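Local structure of trans-2-enoyl-CoA reductase [NADH] (Treponema denticola ATCC 35405, 4GGO) at residues Asn18-Val28 with Tyr92-Phe103. The protein reduces the carbon-carbon double bond of trans-2-enoyl-CoA substrates such as crotonyl-CoA with NADH, a step of bacterial type II fatty acid synthesis. Sequence-based numbering, arbitrary orientation.
Sequences NAHPQGCKKGV and YGTPGWYNNLAF
The first turns of helix 21-38, which precedes the Rossmann-type sheet, pack against those of helix 95-110, which links strands 77-82 and 114-118; Pro21, Cys24 and Val28 meet Tyr98, Asn99 and Ala102. The axes of 21-28 and 95-103 approach to 8.4 Å, crossing at -52°. Short side chains permit this: Ala102 CB lies 3.9 Å from both Lys25 CA and Val28 CB, and Cys24 CB meets Tyr98 only at CB (3.8 Å), the ring leading off to Pro21. With Asn99 CG anti to its carbonyl carbon (chi1 -71°), OD1 makes a close van der Waals contact with Cys24 CB (3.3 Å), while ND2 donates to Ser59 O. Pro21 CA sits over one face of the Tyr98 ring, off centre, with CB and CG over the CD1-CE1 side of the same face; Trp97 CE3 covers the opposite face. The Tyr98 hydroxyl accepts from Gly93 N and also bonds Phe398 O in the C-terminal tail. Pro21 and Pro95 suit first turns, having no N-H to satisfy, and His20 N-caps its helix, ND1 accepting from Gly23 N in the ring plane. Ahead of the helices, Ala19 CB fits beside Pro95, and Asn18 CB stands 3.4 Å from the centre of the Tyr92 ring, a CH-pi contact 8° off the normal. The Asn18 amide, almost perpendicular to that ring, gives only a weak bond from ND2 to Tyr92 OH (3.4 Å); Lys8 O and Met10 N hold its two ends more firmly. Beyond the interface, Phe103 packs on helix 61-74, and Asn99 comes near the NAD-binding Asn60. Asn100, directed away from 21-28, bonds Ser82 OG and touches Thr116 of outermost strand 114-118, placing helix 95-110 between helix 21-38 and the sheet edge.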
loop_
_atom_site.group_PDB
_atom_site.type_symbol
_atom_site.label_atom_id
_atom_site.label_comp_id
_atom_site.label_asym_id
_atom_site.label_seq_id
_atom_site.Cartn_x
_atom_site.Cartn_y
_atom_site.Cartn_z
ATOM N N ASN A 18 4.076 11.145 -15.371
ATOM C CA ASN A 18 5.522 11.180 -15.165
ATOM C C ASN A 18 5.935 11.125 -13.694
ATOM O O ASN A 18 5.101 10.945 -12.808
ATOM C CB ASN A 18 6.124 12.414 -15.840
ATOM C CG ASN A 18 5.505 13.706 -15.350
ATOM O OD1 ASN A 18 4.391 13.714 -14.826
ATOM N ND2 ASN A 18 6.222 14.809 -15.522
ATOM N N ALA A 19 7.232 11.276 -13.443
ATOM C CA ALA A 19 7.757 11.224 -12.084
ATOM C C ALA A 19 9.042 12.033 -11.950
ATOM O O ALA A 19 9.822 12.139 -12.896
ATOM C CB ALA A 19 7.991 9.782 -11.663
ATOM N N HIS A 20 9.253 12.603 -10.768
ATOM C CA HIS A 20 10.457 13.375 -10.492
ATOM C C HIS A 20 11.456 12.510 -9.729
ATOM O O HIS A 20 11.189 12.104 -8.599
ATOM C CB HIS A 20 10.109 14.624 -9.682
ATOM C CG HIS A 20 11.115 15.726 -9.806
ATOM N ND1 HIS A 20 12.262 15.777 -9.044
ATOM C CD2 HIS A 20 11.143 16.822 -10.600
ATOM C CE1 HIS A 20 12.955 16.855 -9.364
ATOM N NE2 HIS A 20 12.297 17.507 -10.306
ATOM N N PRO A 21 12.609 12.219 -10.353
ATOM C CA PRO A 21 13.629 11.325 -9.793
ATOM C C PRO A 21 14.119 11.751 -8.410
ATOM O O PRO A 21 14.155 10.927 -7.497
ATOM C CB PRO A 21 14.773 11.421 -10.808
ATOM C CG PRO A 21 14.104 11.800 -12.084
ATOM C CD PRO A 21 12.987 12.716 -11.687
ATOM N N GLN A 22 14.489 13.018 -8.261
ATOM C CA GLN A 22 15.005 13.513 -6.987
ATOM C C GLN A 22 13.899 13.600 -5.941
ATOM O O GLN A 22 14.134 13.365 -4.756
ATOM C CB GLN A 22 15.679 14.877 -7.160
ATOM C CG GLN A 22 16.993 14.840 -7.928
ATOM C CD GLN A 22 16.799 14.597 -9.412
ATOM O OE1 GLN A 22 17.232 13.577 -9.946
ATOM N NE2 GLN A 22 16.143 15.536 -10.086
ATOM N N GLY A 23 12.696 13.943 -6.388
ATOM C CA GLY A 23 11.547 14.024 -5.507
ATOM C C GLY A 23 11.200 12.676 -4.909
ATOM O O GLY A 23 10.878 12.576 -3.724
ATOM N N CYS A 24 11.263 11.635 -5.734
ATOM C CA CYS A 24 11.023 10.275 -5.266
ATOM C C CYS A 24 12.085 9.865 -4.251
ATOM O O CYS A 24 11.781 9.231 -3.240
ATOM C CB CYS A 24 11.010 9.294 -6.441
ATOM S SG CYS A 24 9.607 9.490 -7.566
ATOM N N LYS A 25 13.331 10.235 -4.531
ATOM C CA LYS A 25 14.446 9.943 -3.637
ATOM C C LYS A 25 14.242 10.599 -2.275
ATOM O O LYS A 25 14.382 9.955 -1.237
ATOM C CB LYS A 25 15.763 10.419 -4.253
ATOM C CG LYS A 25 16.966 10.281 -3.334
ATOM C CD LYS A 25 18.233 10.789 -4.003
ATOM C CE LYS A 25 19.446 10.614 -3.100
ATOM N NZ LYS A 25 20.701 11.073 -3.759
ATOM N N LYS A 26 13.906 11.885 -2.294
ATOM C CA LYS A 26 13.660 12.639 -1.069
ATOM C C LYS A 26 12.496 12.040 -0.285
ATOM O O LYS A 26 12.516 12.008 0.946
ATOM C CB LYS A 26 13.377 14.106 -1.400
ATOM C CG LYS A 26 13.124 14.996 -0.192
ATOM C CD LYS A 26 14.328 15.052 0.729
ATOM C CE LYS A 26 14.227 16.229 1.689
ATOM N NZ LYS A 26 12.937 16.239 2.435
ATOM N N GLY A 27 11.487 11.563 -1.008
ATOM C CA GLY A 27 10.334 10.930 -0.393
ATOM C C GLY A 27 10.717 9.677 0.372
ATOM O O GLY A 27 10.207 9.424 1.463
ATOM N N VAL A 28 11.621 8.891 -0.204
ATOM C CA VAL A 28 12.113 7.685 0.451
ATOM C C VAL A 28 12.956 8.045 1.669
ATOM O O VAL A 28 12.819 7.439 2.732
ATOM C CB VAL A 28 12.943 6.815 -0.517
ATOM C CG1 VAL A 28 13.575 5.644 0.220
ATOM C CG2 VAL A 28 12.075 6.324 -1.665
ATOM N N TYR A 92 10.769 8.562 -19.031
ATOM C CA TYR A 92 10.468 8.389 -17.614
ATOM C C TYR A 92 10.396 6.925 -17.211
ATOM O O TYR A 92 9.949 6.077 -17.981
ATOM C CB TYR A 92 9.129 9.039 -17.261
ATOM C CG TYR A 92 9.103 10.544 -17.348
ATOM C CD1 TYR A 92 9.630 11.326 -16.329
ATOM C CD2 TYR A 92 8.532 11.184 -18.439
ATOM C CE1 TYR A 92 9.599 12.705 -16.400
ATOM C CE2 TYR A 92 8.495 12.561 -18.518
ATOM C CZ TYR A 92 9.031 13.317 -17.496
ATOM O OH TYR A 92 8.997 14.690 -17.568
ATOM N N GLY A 93 10.831 6.640 -15.991
ATOM C CA GLY A 93 10.548 5.362 -15.373
ATOM C C GLY A 93 9.334 5.541 -14.484
ATOM O O GLY A 93 8.883 6.665 -14.269
ATOM N N THR A 94 8.788 4.442 -13.978
ATOM C CA THR A 94 7.709 4.535 -13.005
ATOM C C THR A 94 8.298 5.052 -11.695
ATOM O O THR A 94 9.479 4.839 -11.425
ATOM C CB THR A 94 7.026 3.171 -12.785
ATOM O OG1 THR A 94 8.006 2.193 -12.422
ATOM C CG2 THR A 94 6.317 2.723 -14.053
ATOM N N PRO A 95 7.486 5.754 -10.886
ATOM C CA PRO A 95 7.982 6.272 -9.604
ATOM C C PRO A 95 8.573 5.178 -8.717
ATOM O O PRO A 95 9.527 5.433 -7.980
ATOM C CB PRO A 95 6.730 6.882 -8.954
ATOM C CG PRO A 95 5.565 6.366 -9.752
ATOM C CD PRO A 95 6.089 6.149 -11.132
ATOM N N GLY A 96 8.022 3.972 -8.806
ATOM C CA GLY A 96 8.511 2.854 -8.021
ATOM C C GLY A 96 9.936 2.458 -8.364
ATOM O O GLY A 96 10.666 1.942 -7.518
ATOM N N TRP A 97 10.331 2.696 -9.612
ATOM C CA TRP A 97 11.688 2.399 -10.057
ATOM C C TRP A 97 12.680 3.286 -9.318
ATOM O O TRP A 97 13.673 2.803 -8.777
ATOM C CB TRP A 97 11.815 2.603 -11.571
ATOM C CG TRP A 97 13.109 2.111 -12.153
ATOM C CD1 TRP A 97 13.490 0.812 -12.324
ATOM C CD2 TRP A 97 14.186 2.913 -12.659
ATOM N NE1 TRP A 97 14.738 0.755 -12.896
ATOM C CE2 TRP A 97 15.187 2.031 -13.111
ATOM C CE3 TRP A 97 14.401 4.291 -12.768
ATOM C CZ2 TRP A 97 16.384 2.481 -13.664
ATOM C CZ3 TRP A 97 15.592 4.735 -13.316
ATOM C CH2 TRP A 97 16.568 3.833 -13.759
ATOM N N TYR A 98 12.398 4.584 -9.292
ATOM C CA TYR A 98 13.246 5.540 -8.590
ATOM C C TYR A 98 13.248 5.275 -7.087
ATOM O O TYR A 98 14.289 5.379 -6.432
ATOM C CB TYR A 98 12.800 6.975 -8.885
ATOM C CG TYR A 98 12.848 7.327 -10.357
ATOM C CD1 TYR A 98 14.057 7.587 -10.989
ATOM C CD2 TYR A 98 11.685 7.395 -11.114
ATOM C CE1 TYR A 98 14.109 7.906 -12.334
ATOM C CE2 TYR A 98 11.727 7.715 -12.460
ATOM C CZ TYR A 98 12.941 7.968 -13.064
ATOM O OH TYR A 98 12.989 8.286 -14.402
ATOM N N ASN A 99 12.082 4.926 -6.548
ATOM C CA ASN A 99 11.961 4.566 -5.139
ATOM C C ASN A 99 12.862 3.390 -4.771
ATOM O O ASN A 99 13.562 3.430 -3.760
ATOM C CB ASN A 99 10.509 4.242 -4.779
ATOM C CG ASN A 99 9.622 5.473 -4.759
ATOM O OD1 ASN A 99 10.107 6.604 -4.728
ATOM N ND2 ASN A 99 8.312 5.256 -4.762
ATOM N N ASN A 100 12.838 2.347 -5.598
ATOM C CA ASN A 100 13.688 1.179 -5.379
ATOM C C ASN A 100 15.173 1.520 -5.441
ATOM O O ASN A 100 15.971 0.985 -4.670
ATOM C CB ASN A 100 13.369 0.072 -6.388
ATOM C CG ASN A 100 12.040 -0.601 -6.117
ATOM O OD1 ASN A 100 11.496 -0.509 -5.017
ATOM N ND2 ASN A 100 11.512 -1.293 -7.121
ATOM N N LEU A 101 15.539 2.403 -6.366
ATOM C CA LEU A 101 16.924 2.845 -6.489
ATOM C C LEU A 101 17.353 3.595 -5.235
ATOM O O LEU A 101 18.451 3.388 -4.721
ATOM C CB LEU A 101 17.102 3.741 -7.716
ATOM C CG LEU A 101 16.868 3.111 -9.089
ATOM C CD1 LEU A 101 17.180 4.115 -10.188
ATOM C CD2 LEU A 101 17.697 1.846 -9.260
ATOM N N ALA A 102 16.472 4.464 -4.747
ATOM C CA ALA A 102 16.739 5.236 -3.541
ATOM C C ALA A 102 16.878 4.324 -2.328
ATOM O O ALA A 102 17.778 4.502 -1.509
ATOM C CB ALA A 102 15.641 6.261 -3.314
ATOM N N PHE A 103 15.988 3.341 -2.223
ATOM C CA PHE A 103 16.013 2.406 -1.104
ATOM C C PHE A 103 17.311 1.608 -1.064
ATOM O O PHE A 103 18.004 1.588 -0.046
ATOM C CB PHE A 103 14.820 1.447 -1.159
ATOM C CG PHE A 103 14.765 0.486 -0.004
ATOM C CD1 PHE A 103 15.411 -0.741 -0.070
ATOM C CD2 PHE A 103 14.077 0.813 1.152
ATOM C CE1 PHE A 103 15.371 -1.619 0.995
ATOM C CE2 PHE A 103 14.030 -0.065 2.219
ATOM C CZ PHE A 103 14.679 -1.280 2.142
#